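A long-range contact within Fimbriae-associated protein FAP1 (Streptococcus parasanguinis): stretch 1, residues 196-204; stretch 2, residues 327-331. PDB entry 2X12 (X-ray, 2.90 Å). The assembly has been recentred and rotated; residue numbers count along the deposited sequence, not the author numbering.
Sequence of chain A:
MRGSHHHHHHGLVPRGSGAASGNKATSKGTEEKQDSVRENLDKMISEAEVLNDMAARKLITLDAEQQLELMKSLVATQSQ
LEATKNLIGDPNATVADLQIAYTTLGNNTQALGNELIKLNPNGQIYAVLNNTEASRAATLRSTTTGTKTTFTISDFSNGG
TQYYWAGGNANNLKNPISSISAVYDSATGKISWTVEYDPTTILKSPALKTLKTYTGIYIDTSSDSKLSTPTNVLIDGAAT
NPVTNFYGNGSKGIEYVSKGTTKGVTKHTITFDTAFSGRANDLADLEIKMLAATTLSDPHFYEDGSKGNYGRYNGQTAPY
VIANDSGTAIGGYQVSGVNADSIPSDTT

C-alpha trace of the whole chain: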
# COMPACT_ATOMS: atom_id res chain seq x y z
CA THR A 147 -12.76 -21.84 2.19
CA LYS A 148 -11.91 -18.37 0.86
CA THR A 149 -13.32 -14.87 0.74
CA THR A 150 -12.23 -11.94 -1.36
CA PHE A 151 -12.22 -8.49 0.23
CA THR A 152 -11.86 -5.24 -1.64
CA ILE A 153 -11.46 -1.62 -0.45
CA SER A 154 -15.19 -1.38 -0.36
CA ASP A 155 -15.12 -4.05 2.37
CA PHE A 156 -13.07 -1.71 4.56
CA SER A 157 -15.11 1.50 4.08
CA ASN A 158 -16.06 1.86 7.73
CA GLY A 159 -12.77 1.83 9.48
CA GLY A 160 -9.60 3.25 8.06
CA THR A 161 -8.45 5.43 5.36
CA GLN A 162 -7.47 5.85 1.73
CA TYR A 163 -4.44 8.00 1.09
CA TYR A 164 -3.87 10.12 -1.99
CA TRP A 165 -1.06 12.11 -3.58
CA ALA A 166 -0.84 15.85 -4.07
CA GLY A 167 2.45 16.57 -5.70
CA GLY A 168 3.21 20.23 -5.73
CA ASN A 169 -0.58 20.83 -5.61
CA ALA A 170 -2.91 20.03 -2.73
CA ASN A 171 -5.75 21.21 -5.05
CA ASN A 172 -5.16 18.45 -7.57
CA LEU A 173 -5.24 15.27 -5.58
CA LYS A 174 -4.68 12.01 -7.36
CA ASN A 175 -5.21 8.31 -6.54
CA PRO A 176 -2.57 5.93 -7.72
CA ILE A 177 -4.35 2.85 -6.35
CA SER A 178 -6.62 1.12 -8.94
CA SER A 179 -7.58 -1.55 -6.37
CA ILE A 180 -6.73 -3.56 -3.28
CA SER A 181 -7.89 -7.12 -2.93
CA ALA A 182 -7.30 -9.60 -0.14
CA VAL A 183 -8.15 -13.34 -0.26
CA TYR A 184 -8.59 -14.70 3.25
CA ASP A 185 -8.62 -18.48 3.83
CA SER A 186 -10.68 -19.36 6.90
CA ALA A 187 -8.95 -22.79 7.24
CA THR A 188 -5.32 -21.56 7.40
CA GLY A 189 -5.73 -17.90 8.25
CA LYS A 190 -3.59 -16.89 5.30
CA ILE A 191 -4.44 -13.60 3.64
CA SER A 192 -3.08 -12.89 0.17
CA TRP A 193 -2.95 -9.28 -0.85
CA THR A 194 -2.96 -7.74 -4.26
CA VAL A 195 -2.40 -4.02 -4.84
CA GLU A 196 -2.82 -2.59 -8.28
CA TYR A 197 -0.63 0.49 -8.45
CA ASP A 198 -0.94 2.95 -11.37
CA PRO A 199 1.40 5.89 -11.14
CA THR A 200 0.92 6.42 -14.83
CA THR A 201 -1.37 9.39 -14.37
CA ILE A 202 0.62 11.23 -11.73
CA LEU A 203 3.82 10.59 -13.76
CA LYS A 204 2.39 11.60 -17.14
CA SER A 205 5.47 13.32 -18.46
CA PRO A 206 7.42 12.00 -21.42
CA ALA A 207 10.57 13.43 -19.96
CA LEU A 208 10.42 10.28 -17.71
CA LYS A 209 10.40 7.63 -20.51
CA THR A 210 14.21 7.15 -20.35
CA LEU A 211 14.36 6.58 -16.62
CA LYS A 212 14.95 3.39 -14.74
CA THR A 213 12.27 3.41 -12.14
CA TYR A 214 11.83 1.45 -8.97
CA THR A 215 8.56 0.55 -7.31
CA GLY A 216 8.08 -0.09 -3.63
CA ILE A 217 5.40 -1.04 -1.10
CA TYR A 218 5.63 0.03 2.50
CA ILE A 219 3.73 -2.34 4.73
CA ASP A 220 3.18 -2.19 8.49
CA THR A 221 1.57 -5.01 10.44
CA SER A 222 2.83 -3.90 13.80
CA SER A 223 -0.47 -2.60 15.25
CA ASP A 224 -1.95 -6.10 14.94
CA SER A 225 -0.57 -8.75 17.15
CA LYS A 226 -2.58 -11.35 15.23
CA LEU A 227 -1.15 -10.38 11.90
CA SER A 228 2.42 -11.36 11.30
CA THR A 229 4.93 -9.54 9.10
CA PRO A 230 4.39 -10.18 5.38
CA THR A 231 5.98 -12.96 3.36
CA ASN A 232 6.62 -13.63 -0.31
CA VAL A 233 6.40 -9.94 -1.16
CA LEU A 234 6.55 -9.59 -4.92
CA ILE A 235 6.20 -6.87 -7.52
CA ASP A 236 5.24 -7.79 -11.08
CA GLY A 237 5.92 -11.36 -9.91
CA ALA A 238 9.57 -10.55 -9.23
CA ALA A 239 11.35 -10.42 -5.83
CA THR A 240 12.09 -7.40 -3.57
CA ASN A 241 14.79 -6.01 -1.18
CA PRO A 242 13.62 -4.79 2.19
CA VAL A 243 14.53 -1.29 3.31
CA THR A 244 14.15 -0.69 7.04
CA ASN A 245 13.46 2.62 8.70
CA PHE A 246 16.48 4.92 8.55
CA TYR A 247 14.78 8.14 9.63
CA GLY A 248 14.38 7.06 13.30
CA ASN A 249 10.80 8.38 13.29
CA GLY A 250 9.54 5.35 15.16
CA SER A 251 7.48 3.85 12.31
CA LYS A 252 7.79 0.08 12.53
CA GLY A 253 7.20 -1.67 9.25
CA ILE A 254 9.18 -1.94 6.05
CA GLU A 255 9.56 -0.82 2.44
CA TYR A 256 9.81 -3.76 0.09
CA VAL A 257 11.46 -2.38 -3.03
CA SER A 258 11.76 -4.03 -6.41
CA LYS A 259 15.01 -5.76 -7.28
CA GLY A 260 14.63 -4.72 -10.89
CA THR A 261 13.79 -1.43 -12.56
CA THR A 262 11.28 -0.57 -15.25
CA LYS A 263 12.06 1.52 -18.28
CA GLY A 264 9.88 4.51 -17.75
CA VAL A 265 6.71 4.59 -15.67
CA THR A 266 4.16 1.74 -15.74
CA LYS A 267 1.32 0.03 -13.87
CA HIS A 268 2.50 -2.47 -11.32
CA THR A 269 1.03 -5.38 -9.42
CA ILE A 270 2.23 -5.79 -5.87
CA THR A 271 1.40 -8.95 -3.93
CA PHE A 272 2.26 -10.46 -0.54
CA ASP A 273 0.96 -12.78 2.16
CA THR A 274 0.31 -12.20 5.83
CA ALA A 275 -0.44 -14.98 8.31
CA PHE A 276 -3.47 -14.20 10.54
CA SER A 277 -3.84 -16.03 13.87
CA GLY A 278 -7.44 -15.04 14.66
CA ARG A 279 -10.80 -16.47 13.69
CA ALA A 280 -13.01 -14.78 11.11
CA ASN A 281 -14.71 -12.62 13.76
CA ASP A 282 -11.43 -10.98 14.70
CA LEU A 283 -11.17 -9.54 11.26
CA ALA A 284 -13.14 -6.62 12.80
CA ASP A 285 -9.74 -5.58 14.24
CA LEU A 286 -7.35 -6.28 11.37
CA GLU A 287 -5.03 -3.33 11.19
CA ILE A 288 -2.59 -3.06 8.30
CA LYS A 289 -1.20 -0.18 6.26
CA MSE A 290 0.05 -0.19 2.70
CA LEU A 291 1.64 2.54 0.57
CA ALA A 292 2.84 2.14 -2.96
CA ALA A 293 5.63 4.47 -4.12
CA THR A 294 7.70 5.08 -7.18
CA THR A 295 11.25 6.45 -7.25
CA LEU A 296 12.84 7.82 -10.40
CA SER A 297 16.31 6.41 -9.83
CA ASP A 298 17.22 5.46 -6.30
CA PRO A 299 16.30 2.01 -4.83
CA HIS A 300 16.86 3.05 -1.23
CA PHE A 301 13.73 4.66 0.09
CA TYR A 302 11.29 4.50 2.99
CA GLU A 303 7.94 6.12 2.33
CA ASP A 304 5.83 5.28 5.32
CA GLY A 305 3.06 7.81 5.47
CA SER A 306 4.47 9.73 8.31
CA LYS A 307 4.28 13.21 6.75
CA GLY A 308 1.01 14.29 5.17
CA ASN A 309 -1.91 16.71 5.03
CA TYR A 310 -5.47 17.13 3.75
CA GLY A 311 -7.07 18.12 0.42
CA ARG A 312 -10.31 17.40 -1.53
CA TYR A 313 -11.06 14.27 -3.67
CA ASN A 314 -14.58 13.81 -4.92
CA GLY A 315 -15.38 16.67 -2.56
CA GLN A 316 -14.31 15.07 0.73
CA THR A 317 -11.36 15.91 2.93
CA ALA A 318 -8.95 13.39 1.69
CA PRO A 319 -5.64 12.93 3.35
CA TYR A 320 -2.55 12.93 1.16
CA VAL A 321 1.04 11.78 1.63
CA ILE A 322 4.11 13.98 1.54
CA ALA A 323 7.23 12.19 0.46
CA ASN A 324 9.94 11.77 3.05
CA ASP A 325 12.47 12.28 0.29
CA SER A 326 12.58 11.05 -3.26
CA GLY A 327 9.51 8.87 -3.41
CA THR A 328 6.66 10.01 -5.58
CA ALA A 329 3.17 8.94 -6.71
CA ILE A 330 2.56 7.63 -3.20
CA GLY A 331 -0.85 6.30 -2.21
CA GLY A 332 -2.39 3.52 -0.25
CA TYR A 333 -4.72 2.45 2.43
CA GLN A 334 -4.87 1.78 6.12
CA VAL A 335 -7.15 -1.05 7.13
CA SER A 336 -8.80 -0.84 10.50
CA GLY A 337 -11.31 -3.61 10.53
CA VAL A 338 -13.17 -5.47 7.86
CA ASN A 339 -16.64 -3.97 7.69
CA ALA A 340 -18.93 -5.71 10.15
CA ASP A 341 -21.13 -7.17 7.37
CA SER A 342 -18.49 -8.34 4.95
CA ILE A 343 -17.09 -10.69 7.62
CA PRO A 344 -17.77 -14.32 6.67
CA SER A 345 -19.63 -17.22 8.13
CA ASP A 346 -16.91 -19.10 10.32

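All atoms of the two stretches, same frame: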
# COMPACT_ATOMS: atom_id res chain seq x y z
N GLU A 196 -2.99 -3.00 -6.92
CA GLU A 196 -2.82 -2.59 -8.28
C GLU A 196 -2.50 -1.13 -8.22
O GLU A 196 -3.38 -0.31 -7.97
CB GLU A 196 -4.10 -2.80 -9.05
CG GLU A 196 -4.49 -4.27 -9.23
CD GLU A 196 -3.50 -5.11 -10.05
OE1 GLU A 196 -2.41 -4.60 -10.43
OE2 GLU A 196 -3.82 -6.32 -10.29
N TYR A 197 -1.21 -0.84 -8.44
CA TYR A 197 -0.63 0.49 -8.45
C TYR A 197 -0.54 1.04 -9.87
O TYR A 197 -0.07 0.35 -10.77
CB TYR A 197 0.77 0.39 -7.85
CG TYR A 197 1.57 1.67 -7.63
CD1 TYR A 197 0.99 2.84 -7.18
CD2 TYR A 197 2.94 1.67 -7.81
CE1 TYR A 197 1.76 3.97 -6.91
CE2 TYR A 197 3.73 2.80 -7.54
CZ TYR A 197 3.15 3.95 -7.10
OH TYR A 197 3.94 5.08 -6.89
N ASP A 198 -1.01 2.27 -10.07
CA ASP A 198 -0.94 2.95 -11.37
C ASP A 198 -0.43 4.37 -11.28
O ASP A 198 -1.19 5.31 -11.23
CB ASP A 198 -2.33 2.98 -12.02
CG ASP A 198 -2.30 3.60 -13.39
OD1 ASP A 198 -1.23 3.57 -14.05
OD2 ASP A 198 -3.35 4.14 -13.81
N PRO A 199 0.87 4.55 -11.28
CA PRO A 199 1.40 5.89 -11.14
C PRO A 199 1.39 6.64 -12.46
O PRO A 199 1.73 7.80 -12.54
CB PRO A 199 2.81 5.64 -10.64
CG PRO A 199 3.14 4.32 -11.09
CD PRO A 199 1.90 3.53 -11.07
N THR A 200 0.97 5.94 -13.49
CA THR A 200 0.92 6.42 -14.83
C THR A 200 0.25 7.74 -15.02
O THR A 200 0.58 8.45 -15.95
CB THR A 200 0.21 5.34 -15.63
OG1 THR A 200 1.21 4.40 -16.00
CG2 THR A 200 -0.62 5.84 -16.86
N THR A 201 -0.70 8.10 -14.15
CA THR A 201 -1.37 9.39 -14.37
C THR A 201 -0.65 10.53 -13.63
O THR A 201 -0.45 11.61 -14.17
CB THR A 201 -2.87 9.35 -14.02
OG1 THR A 201 -3.42 8.18 -14.59
CG2 THR A 201 -3.63 10.60 -14.60
N ILE A 202 -0.21 10.27 -12.42
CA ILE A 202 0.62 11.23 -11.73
C ILE A 202 1.87 11.52 -12.56
O ILE A 202 2.21 12.68 -12.71
CB ILE A 202 1.03 10.70 -10.36
CG1 ILE A 202 -0.19 10.57 -9.45
CG2 ILE A 202 2.06 11.60 -9.74
CD1 ILE A 202 -0.81 9.20 -9.49
N LEU A 203 2.53 10.48 -13.05
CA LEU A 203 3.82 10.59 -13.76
C LEU A 203 3.63 10.54 -15.28
O LEU A 203 4.26 9.79 -15.99
CB LEU A 203 4.79 9.51 -13.28
CG LEU A 203 5.09 9.53 -11.74
CD1 LEU A 203 6.00 8.32 -11.24
CD2 LEU A 203 5.64 10.91 -11.31
N LYS A 204 2.72 11.40 -15.74
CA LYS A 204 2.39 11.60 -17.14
C LYS A 204 3.58 11.89 -18.01
O LYS A 204 3.64 11.44 -19.14
CB LYS A 204 1.48 12.83 -17.30
CG LYS A 204 -0.06 12.60 -17.40
CD LYS A 204 -0.71 13.92 -17.95
CE LYS A 204 -2.26 13.82 -18.09
NZ LYS A 204 -2.79 14.53 -19.35
N GLY A 327 10.67 9.62 -2.99
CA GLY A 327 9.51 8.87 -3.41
C GLY A 327 8.49 9.80 -4.03
O GLY A 327 8.48 11.02 -3.76
N THR A 328 7.68 9.24 -4.91
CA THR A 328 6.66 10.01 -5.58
C THR A 328 5.51 9.07 -5.93
O THR A 328 5.60 7.87 -5.73
CB THR A 328 7.24 10.76 -6.82
OG1 THR A 328 6.38 11.84 -7.23
CG2 THR A 328 7.43 9.80 -7.95
N ALA A 329 4.43 9.65 -6.45
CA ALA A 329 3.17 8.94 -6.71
C ALA A 329 2.81 8.01 -5.56
O ALA A 329 2.47 6.88 -5.79
CB ALA A 329 3.23 8.19 -7.97
N ILE A 330 2.91 8.48 -4.33
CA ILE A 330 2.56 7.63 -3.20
C ILE A 330 1.07 7.58 -2.92
O ILE A 330 0.37 8.59 -2.96
CB ILE A 330 3.20 8.12 -1.95
CG1 ILE A 330 4.72 8.05 -2.11
CG2 ILE A 330 2.75 7.29 -0.82
CD1 ILE A 330 5.51 8.76 -1.01
N GLY A 331 0.55 6.41 -2.62
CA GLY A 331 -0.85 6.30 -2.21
C GLY A 331 -1.04 4.96 -1.58
O GLY A 331 -0.14 4.11 -1.62

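The second stretch meets the first around a single small residue, Ala329, and the approach to it begins quietly. Gly327 is buried but makes no contact with residues 196-204; the chain has not yet come within reach.

Thr328 makes the first contact. Its CA-to-CB bond runs sideways to the other stretch, and with chi1 in the t well its methyl CG2 lies 3.9 Å from CD1 of Leu203. Leu203 points its CA-to-CB bond toward stretch 2 and, with chi1 m and chi2 t, extends far enough to meet that methyl. A threonine suits such a partly exposed place, since its methyl can pack against a hydrocarbon neighbour while the residue keeps a polar hydroxyl. The carbonyl of Thr328 also comes near the tyrosine, with O 3.4 Å from Tyr197 OH, but the angle is poor and no hydrogen bond results.

Ala329 is the centre of the contact. Here the chain turns a corner, with phi and psi of 42° and 47°, a left-handed conformation that is uncommon for a residue with a CB. Its CB points toward stretch 1 and enters a pocket of apolar groups: CB of Pro199 lies 3.7 Å from Ala329 CB, CG2 of Ile202 lies 4.0 Å from it, and CD1 of Leu203 lies 4.3 Å from it. The tyrosine ring contributes as well, its CZ 4.3 Å from Ala329 CB. One methyl thus touches four side chains, and the residue has the largest covered area of either stretch. Alanine's small methyl suits a place with such close neighbours, and Pro199 and Ile202 suit theirs by offering it hydrocarbon surface. The pocket owes its shape partly to the local fold of stretch 1, where residues 200-202 have helical backbone angles and Leu203 N donates to Pro199 O at 2.8 Å. This turn brings Pro199, Ile202 and Leu203 to the same methyl.

The polar link is made by the same residue. Tyr197 OH donates a hydrogen bond to Ala329 O at 2.6 Å, a short distance, with the carbonyl oxygen at the ring edge and near the ring plane. The CA-to-CB bond of Tyr197 runs sideways, but chi1 in the t well carries the end of the side chain closer. Tyrosine fits because its long ring supplies apolar surface while its hydroxyl satisfies a buried carbonyl.

Beyond the corner the contact fades. Ile330, itself buried, turns its CA-to-CB bond away, and Gly331 continues the strand without contact. Altogether 240 Å² is buried between the stretches.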